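Local coordinates for aldehyde dehydrogenase family protein (PDB 6X9L) that probably oxidises long-chain aliphatic aldehydes with NAD+ as the electron acceptor, as a member of the aldehyde dehydrogenase family, at residues S232-N237 / G465-V470; L193-V198 / F208-G213. The protein carries 1 engineered substitution. All coordinates share one frame; numbering follows the deposited sequence.

Interaction 1. Residues S232-N237 / G465-V470; sequences SITGSN and GREYGV. With NAD (nicotinamide-adenine-dinucleotide), chain D.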
loop_
_atom_site.group_PDB
_atom_site.type_symbol
_atom_site.label_atom_id
_atom_site.label_comp_id
_atom_site.label_asym_id
_atom_site.label_seq_id
_atom_site.Cartn_x
_atom_site.Cartn_y
_atom_site.Cartn_z
ATOM N N SER A 232 -2.013 -5.978 -8.774
ATOM C CA SER A 232 -2.787 -6.639 -7.737
ATOM C C SER A 232 -2.689 -8.143 -7.959
ATOM O O SER A 232 -2.943 -8.632 -9.068
ATOM C CB SER A 232 -4.257 -6.188 -7.755
ATOM O OG SER A 232 -4.983 -6.820 -6.715
ATOM N N ILE A 233 -2.302 -8.871 -6.921
ATOM C CA ILE A 233 -2.113 -10.307 -7.026
ATOM C C ILE A 233 -2.833 -10.995 -5.877
ATOM O O ILE A 233 -2.690 -10.599 -4.712
ATOM C CB ILE A 233 -0.628 -10.721 -7.028
ATOM C CG1 ILE A 233 -0.546 -12.252 -7.059
ATOM C CG2 ILE A 233 0.113 -10.127 -5.815
ATOM C CD1 ILE A 233 0.795 -12.820 -7.475
ATOM N N THR A 234 -3.602 -12.025 -6.226
ATOM C CA THR A 234 -4.170 -13.002 -5.312
ATOM C C THR A 234 -3.485 -14.343 -5.573
ATOM O O THR A 234 -3.668 -14.938 -6.641
ATOM C CB THR A 234 -5.671 -13.091 -5.527
ATOM O OG1 THR A 234 -6.250 -11.820 -5.193
ATOM C CG2 THR A 234 -6.273 -14.207 -4.687
ATOM N N GLY A 235 -2.694 -14.805 -4.611
ATOM C CA GLY A 235 -1.926 -16.024 -4.801
ATOM C C GLY A 235 -1.140 -16.402 -3.557
ATOM O O GLY A 235 -1.486 -16.014 -2.434
ATOM N N SER A 236 -0.072 -17.169 -3.774
ATOM C CA SER A 236 0.729 -17.657 -2.670
ATOM C C SER A 236 1.627 -16.555 -2.137
ATOM O O SER A 236 1.980 -15.614 -2.845
ATOM C CB SER A 236 1.592 -18.840 -3.112
ATOM O OG SER A 236 2.608 -18.442 -4.017
ATOM N N ASN A 237 2.000 -16.685 -0.867
ATOM C CA ASN A 237 2.980 -15.771 -0.306
ATOM C C ASN A 237 4.255 -15.766 -1.130
ATOM O O ASN A 237 4.820 -14.698 -1.403
ATOM C CB ASN A 237 3.266 -16.145 1.146
ATOM C CG ASN A 237 2.248 -15.564 2.088
ATOM O OD1 ASN A 237 1.104 -16.024 2.145
ATOM N ND2 ASN A 237 2.643 -14.526 2.821
ATOM N N GLY A 465 -3.740 -4.271 1.440
ATOM C CA GLY A 465 -4.909 -3.769 0.747
ATOM C C GLY A 465 -6.176 -4.549 1.086
ATOM O O GLY A 465 -6.166 -5.550 1.806
ATOM N N ARG A 466 -7.297 -4.058 0.539
ATOM C CA ARG A 466 -8.626 -4.642 0.718
ATOM C C ARG A 466 -9.353 -4.754 -0.622
ATOM O O ARG A 466 -9.219 -3.897 -1.506
ATOM C CB ARG A 466 -9.496 -3.810 1.670
ATOM C CG ARG A 466 -9.099 -3.921 3.120
ATOM C CD ARG A 466 -9.076 -5.357 3.588
ATOM N NE ARG A 466 -8.689 -5.463 4.990
ATOM C CZ ARG A 466 -7.427 -5.541 5.411
ATOM N NH1 ARG A 466 -6.430 -5.524 4.526
ATOM N NH2 ARG A 466 -7.163 -5.639 6.714
ATOM N N GLU A 467 -10.142 -5.815 -0.753
ATOM C CA GLU A 467 -11.019 -6.012 -1.896
ATOM C C GLU A 467 -12.469 -6.052 -1.416
ATOM O O GLU A 467 -12.754 -6.042 -0.209
ATOM C CB GLU A 467 -10.640 -7.292 -2.679
ATOM C CG GLU A 467 -9.226 -7.241 -3.316
ATOM C CD GLU A 467 -8.896 -8.400 -4.279
ATOM O OE1 GLU A 467 -9.461 -9.501 -4.126
ATOM O OE2 GLU A 467 -8.054 -8.200 -5.193
ATOM N N TYR A 468 -13.383 -6.075 -2.395
ATOM C CA TYR A 468 -14.836 -6.066 -2.199
ATOM C C TYR A 468 -15.343 -4.658 -1.892
ATOM O O TYR A 468 -14.642 -3.869 -1.254
ATOM C CB TYR A 468 -15.281 -7.000 -1.068
ATOM C CG TYR A 468 -14.812 -8.454 -1.102
ATOM C CD1 TYR A 468 -13.773 -8.883 -1.933
ATOM C CD2 TYR A 468 -15.409 -9.398 -0.271
ATOM C CE1 TYR A 468 -13.353 -10.219 -1.931
ATOM C CE2 TYR A 468 -14.997 -10.722 -0.264
ATOM C CZ TYR A 468 -13.975 -11.132 -1.095
ATOM O OH TYR A 468 -13.588 -12.459 -1.068
ATOM N N GLY A 469 -16.548 -4.328 -2.341
ATOM C CA GLY A 469 -17.192 -3.078 -1.985
ATOM C C GLY A 469 -16.396 -1.799 -2.201
ATOM O O GLY A 469 -15.430 -1.769 -2.971
ATOM N N VAL A 470 -16.798 -0.734 -1.487
ATOM C CA VAL A 470 -16.167 0.569 -1.676
ATOM C C VAL A 470 -14.665 0.503 -1.375
ATOM O O VAL A 470 -13.862 1.130 -2.071
ATOM C CB VAL A 470 -16.885 1.633 -0.822
ATOM C CG1 VAL A 470 -16.872 1.240 0.625
ATOM C CG2 VAL A 470 -16.224 3.002 -0.984
HETATM P PA NAD D . 0.281 -19.042 -6.673
HETATM O O1A NAD D . 0.855 -18.076 -5.698
HETATM O O2A NAD D . 1.153 -20.208 -6.934
HETATM O O5B NAD D . -0.108 -18.309 -8.063
HETATM C C5B NAD D . -0.999 -17.208 -8.088
HETATM C C4B NAD D . -0.856 -16.444 -9.412
HETATM O O4B NAD D . 0.457 -15.933 -9.506
HETATM C C3B NAD D . -1.033 -17.324 -10.641
HETATM O O3B NAD D . -1.682 -16.553 -11.644
HETATM C C2B NAD D . 0.386 -17.644 -11.078
HETATM O O2B NAD D . 0.504 -17.865 -12.468
HETATM C C1B NAD D . 1.068 -16.353 -10.720
HETATM N N9A NAD D . 2.485 -16.491 -10.411
HETATM C C8A NAD D . 3.162 -17.581 -9.905
HETATM N N7A NAD D . 4.450 -17.202 -9.724
HETATM C C5A NAD D . 4.589 -15.910 -10.104
HETATM C C6A NAD D . 5.668 -15.041 -10.125
HETATM N N6A NAD D . 6.823 -15.400 -9.565
HETATM N N1A NAD D . 5.476 -13.747 -10.562
HETATM C C2A NAD D . 4.236 -13.317 -10.975
HETATM N N3A NAD D . 3.162 -14.182 -10.953
HETATM C C4A NAD D . 3.353 -15.452 -10.528
HETATM O O3 NAD D . -1.204 -19.413 -6.172
HETATM P PN NAD D . -1.776 -20.830 -5.667
HETATM O O1N NAD D . -1.053 -21.245 -4.440
HETATM O O2N NAD D . -1.869 -21.759 -6.806
HETATM O O5D NAD D . -3.237 -20.208 -5.286
HETATM C C5D NAD D . -3.804 -20.494 -4.031
HETATM C C4D NAD D . -3.299 -19.463 -3.018
HETATM O O4D NAD D . -3.972 -18.231 -3.214
HETATM C C3D NAD D . -3.606 -19.908 -1.601
HETATM O O3D NAD D . -2.569 -19.476 -0.755
HETATM C C2D NAD D . -4.833 -19.098 -1.272
HETATM O O2D NAD D . -5.004 -18.913 0.117
HETATM C C1D NAD D . -4.532 -17.789 -1.995
HETATM N N1N NAD D . -5.790 -17.044 -2.120
HETATM C C2N NAD D . -5.950 -15.875 -1.428
HETATM C C3N NAD D . -7.154 -15.185 -1.495
HETATM C C7N NAD D . -7.385 -13.912 -0.742
HETATM O O7N NAD D . -8.501 -13.148 -1.123
HETATM N N7N NAD D . -6.582 -13.527 0.254
HETATM C C4N NAD D . -8.197 -15.689 -2.262
HETATM C C5N NAD D . -8.025 -16.881 -2.951
HETATM C C6N NAD D . -6.816 -17.561 -2.865
#
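S232 and T234 face E467 in a small, buried polar contact without a direct hydrogen bond, between the end of strand 230-234 and the loop leading to helix 469-474. The nearest approach, S232 OG to E467 OE2, is 3.7 Å, and T234 OG1 lies 4.0 Å from the same E467 OE2. K168, on helix 161-174, supplies the missing link: its NZ forms a salt bridge with E467 OE2 and hydrogen bonds with both hydroxyls, gathering three side chains round one cation. E467 reaches this point through a chain extended beyond CG (chi2 -171°). The setting is the Rossmann-type cofactor domain of the aldehyde dehydrogenase fold, where strand 230-234 runs between strands 143-155 and 253-257 and ends at the bound NAD. T234 serves two neighbours with its two branches: chi1 of -64° puts OG1 on the side of E467 and K168, and CG2, anti to the backbone N, packs against the nicotinamide ring, 3.4 Å from NAD C4N. Beyond the strand, S236 caps helix 237-247 by bonding through OG to A239 N, and its backbone N and OG lie beside the adenosine-side phosphate of NAD, though the exact place of that phosphate oxygen is doubtful.

Interaction 2. Residues L193-V198 / F208-G213; sequences LFAQLV and FNLVNG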
loop_
_atom_site.group_PDB
_atom_site.type_symbol
_atom_site.label_atom_id
_atom_site.label_comp_id
_atom_site.label_asym_id
_atom_site.label_seq_id
_atom_site.Cartn_x
_atom_site.Cartn_y
_atom_site.Cartn_z
ATOM N N LEU A 193 -13.897 -17.560 -21.350
ATOM C CA LEU A 193 -15.310 -17.186 -21.479
ATOM C C LEU A 193 -15.566 -15.776 -20.967
ATOM O O LEU A 193 -16.366 -15.030 -21.545
ATOM C CB LEU A 193 -16.194 -18.166 -20.709
ATOM C CG LEU A 193 -16.322 -19.566 -21.276
ATOM C CD1 LEU A 193 -17.205 -20.423 -20.355
ATOM C CD2 LEU A 193 -16.902 -19.466 -22.653
ATOM N N PHE A 194 -14.917 -15.404 -19.864
ATOM C CA PHE A 194 -15.122 -14.078 -19.286
ATOM C C PHE A 194 -14.667 -12.965 -20.228
ATOM O O PHE A 194 -15.342 -11.936 -20.352
ATOM C CB PHE A 194 -14.388 -13.974 -17.955
ATOM C CG PHE A 194 -14.400 -12.594 -17.379
ATOM C CD1 PHE A 194 -15.531 -12.107 -16.739
ATOM C CD2 PHE A 194 -13.289 -11.774 -17.497
ATOM C CE1 PHE A 194 -15.538 -10.843 -16.214
ATOM C CE2 PHE A 194 -13.289 -10.505 -16.977
ATOM C CZ PHE A 194 -14.405 -10.033 -16.333
ATOM N N ALA A 195 -13.513 -13.135 -20.879
ATOM C CA ALA A 195 -13.053 -12.140 -21.845
ATOM C C ALA A 195 -14.067 -11.975 -22.970
ATOM O O ALA A 195 -14.435 -10.849 -23.333
ATOM C CB ALA A 195 -11.687 -12.530 -22.409
ATOM N N GLN A 196 -14.538 -13.099 -23.530
ATOM C CA GLN A 196 -15.592 -13.051 -24.537
ATOM C C GLN A 196 -16.797 -12.282 -24.024
ATOM O O GLN A 196 -17.448 -11.550 -24.779
ATOM C CB GLN A 196 -16.007 -14.467 -24.920
ATOM C CG GLN A 196 -16.927 -14.518 -26.116
ATOM C CD GLN A 196 -16.308 -13.845 -27.313
ATOM O OE1 GLN A 196 -15.222 -14.236 -27.762
ATOM N NE2 GLN A 196 -16.981 -12.809 -27.829
ATOM N N LEU A 197 -17.091 -12.435 -22.727
ATOM C CA LEU A 197 -18.269 -11.835 -22.112
ATOM C C LEU A 197 -18.152 -10.315 -22.026
ATOM O O LEU A 197 -19.114 -9.597 -22.332
ATOM C CB LEU A 197 -18.485 -12.442 -20.719
ATOM C CG LEU A 197 -19.748 -12.047 -19.950
ATOM C CD1 LEU A 197 -20.294 -13.242 -19.184
ATOM C CD2 LEU A 197 -19.460 -10.897 -19.014
ATOM N N VAL A 198 -16.999 -9.797 -21.571
ATOM C CA VAL A 198 -16.846 -8.340 -21.552
ATOM C C VAL A 198 -16.819 -7.795 -22.979
ATOM O O VAL A 198 -17.310 -6.691 -23.233
ATOM C CB VAL A 198 -15.606 -7.872 -20.747
ATOM C CG1 VAL A 198 -15.535 -8.556 -19.346
ATOM C CG2 VAL A 198 -14.321 -8.065 -21.530
ATOM N N PHE A 208 -9.888 -3.882 -21.149
ATOM C CA PHE A 208 -9.624 -5.176 -20.533
ATOM C C PHE A 208 -8.800 -6.034 -21.479
ATOM O O PHE A 208 -9.170 -6.211 -22.641
ATOM C CB PHE A 208 -10.921 -5.908 -20.174
ATOM C CG PHE A 208 -10.715 -7.336 -19.805
ATOM C CD1 PHE A 208 -10.306 -7.678 -18.527
ATOM C CD2 PHE A 208 -10.910 -8.347 -20.741
ATOM C CE1 PHE A 208 -10.099 -9.007 -18.173
ATOM C CE2 PHE A 208 -10.712 -9.674 -20.395
ATOM C CZ PHE A 208 -10.305 -9.999 -19.103
ATOM N N ASN A 209 -7.694 -6.582 -20.977
ATOM C CA ASN A 209 -6.801 -7.386 -21.795
ATOM C C ASN A 209 -6.427 -8.661 -21.059
ATOM O O ASN A 209 -6.158 -8.634 -19.857
ATOM C CB ASN A 209 -5.566 -6.592 -22.165
ATOM C CG ASN A 209 -5.908 -5.348 -22.952
ATOM O OD1 ASN A 209 -6.190 -5.420 -24.135
ATOM N ND2 ASN A 209 -5.899 -4.206 -22.291
ATOM N N LEU A 210 -6.422 -9.778 -21.795
ATOM C CA LEU A 210 -6.162 -11.105 -21.250
ATOM C C LEU A 210 -4.909 -11.716 -21.883
ATOM O O LEU A 210 -4.806 -11.813 -23.116
ATOM C CB LEU A 210 -7.367 -12.010 -21.487
ATOM C CG LEU A 210 -7.398 -13.299 -20.679
ATOM C CD1 LEU A 210 -8.818 -13.747 -20.562
ATOM C CD2 LEU A 210 -6.585 -14.349 -21.379
ATOM N N VAL A 211 -3.955 -12.127 -21.050
ATOM C CA VAL A 211 -2.800 -12.876 -21.526
ATOM C C VAL A 211 -2.631 -14.103 -20.642
ATOM O O VAL A 211 -2.652 -14.007 -19.410
ATOM C CB VAL A 211 -1.502 -12.039 -21.533
ATOM C CG1 VAL A 211 -0.359 -12.864 -22.096
ATOM C CG2 VAL A 211 -1.678 -10.754 -22.335
ATOM N N ASN A 212 -2.459 -15.258 -21.267
ATOM C CA ASN A 212 -2.197 -16.486 -20.543
ATOM C C ASN A 212 -0.697 -16.731 -20.460
ATOM O O ASN A 212 0.082 -16.247 -21.286
ATOM C CB ASN A 212 -2.896 -17.661 -21.222
ATOM C CG ASN A 212 -4.376 -17.679 -20.954
ATOM O OD1 ASN A 212 -4.813 -17.414 -19.830
ATOM N ND2 ASN A 212 -5.166 -17.990 -21.984
ATOM N N GLY A 213 -0.301 -17.478 -19.442
ATOM C CA GLY A 213 1.075 -17.924 -19.338
ATOM C C GLY A 213 1.469 -18.185 -17.897
ATOM O O GLY A 213 0.655 -18.117 -16.976
#
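F208 is the residue most deeply engaged here: its ring, at the start of strand 208-210, meets F194, A195 and V198 on helix 188-201. Each neighbour takes a different part of it. A195 CB sits in the ring plane, at its edge, 3.6 Å from F208 CE2. V198 comes across at about a right angle, with CG2 3.5 Å from F208 CD2. F194 completes the set with an offset edge-to-face (T-shaped) pair, turning its edge toward the face of F208; the centroids are 5.4 Å apart and the planes stand at 87°. The closest atoms of that pair are F194 CE2 and F208 CZ, 3.7 Å apart.

F208 has CG anti to its own backbone N (chi1 168°), which carries the ring out from the strand to the helix. A195, second in buried surface, touches two strand residues with a single methyl: besides F208, its CB lies 3.6 Å from L210 CD1. V198 also works twice, since its other methyl, CG1, lies over one face of F194, toward the rim.

Such packing is characteristic of a beta-alpha-beta crossover, here strand 178-182, helix 188-201 and strand 208-210, in which the helix lies against the sheet and runs nearly antiparallel to the strand that follows. The short segments' axes make an angle of 154° and approach to 9.4 Å. V169 of helix 161-174 touches both phenylalanines, tying the unit to the neighbouring helix.

No hydrogen bond spans the two segments, and every touching group is hydrocarbon and buried, which is consistent with a helix held on its strand by the fit of rings and methyls and by exclusion of water rather than by directional polar bonds.

How the interactions relate
Both contacts belong to one mixed sheet of the cofactor-binding domain but illustrate different tasks within it. Interaction 2 closes before interaction 1 opens, so they come in series along the chain. Their centres are about 19 Å apart and their nearest atoms about 11 Å, with no touch between them. Strand 208-210 adjoins strand 178-182, which reaches strand 230-234 by way of strand 143-155. Helix 161-174 lies near both, contributing V169 to the apolar packing of interaction 2 and K168 to the polar cluster of interaction 1. Interaction 2 joins a helix to the next strand of a local crossover, whereas interaction 1 brings together parts far apart in sequence, beside the nicotinamide.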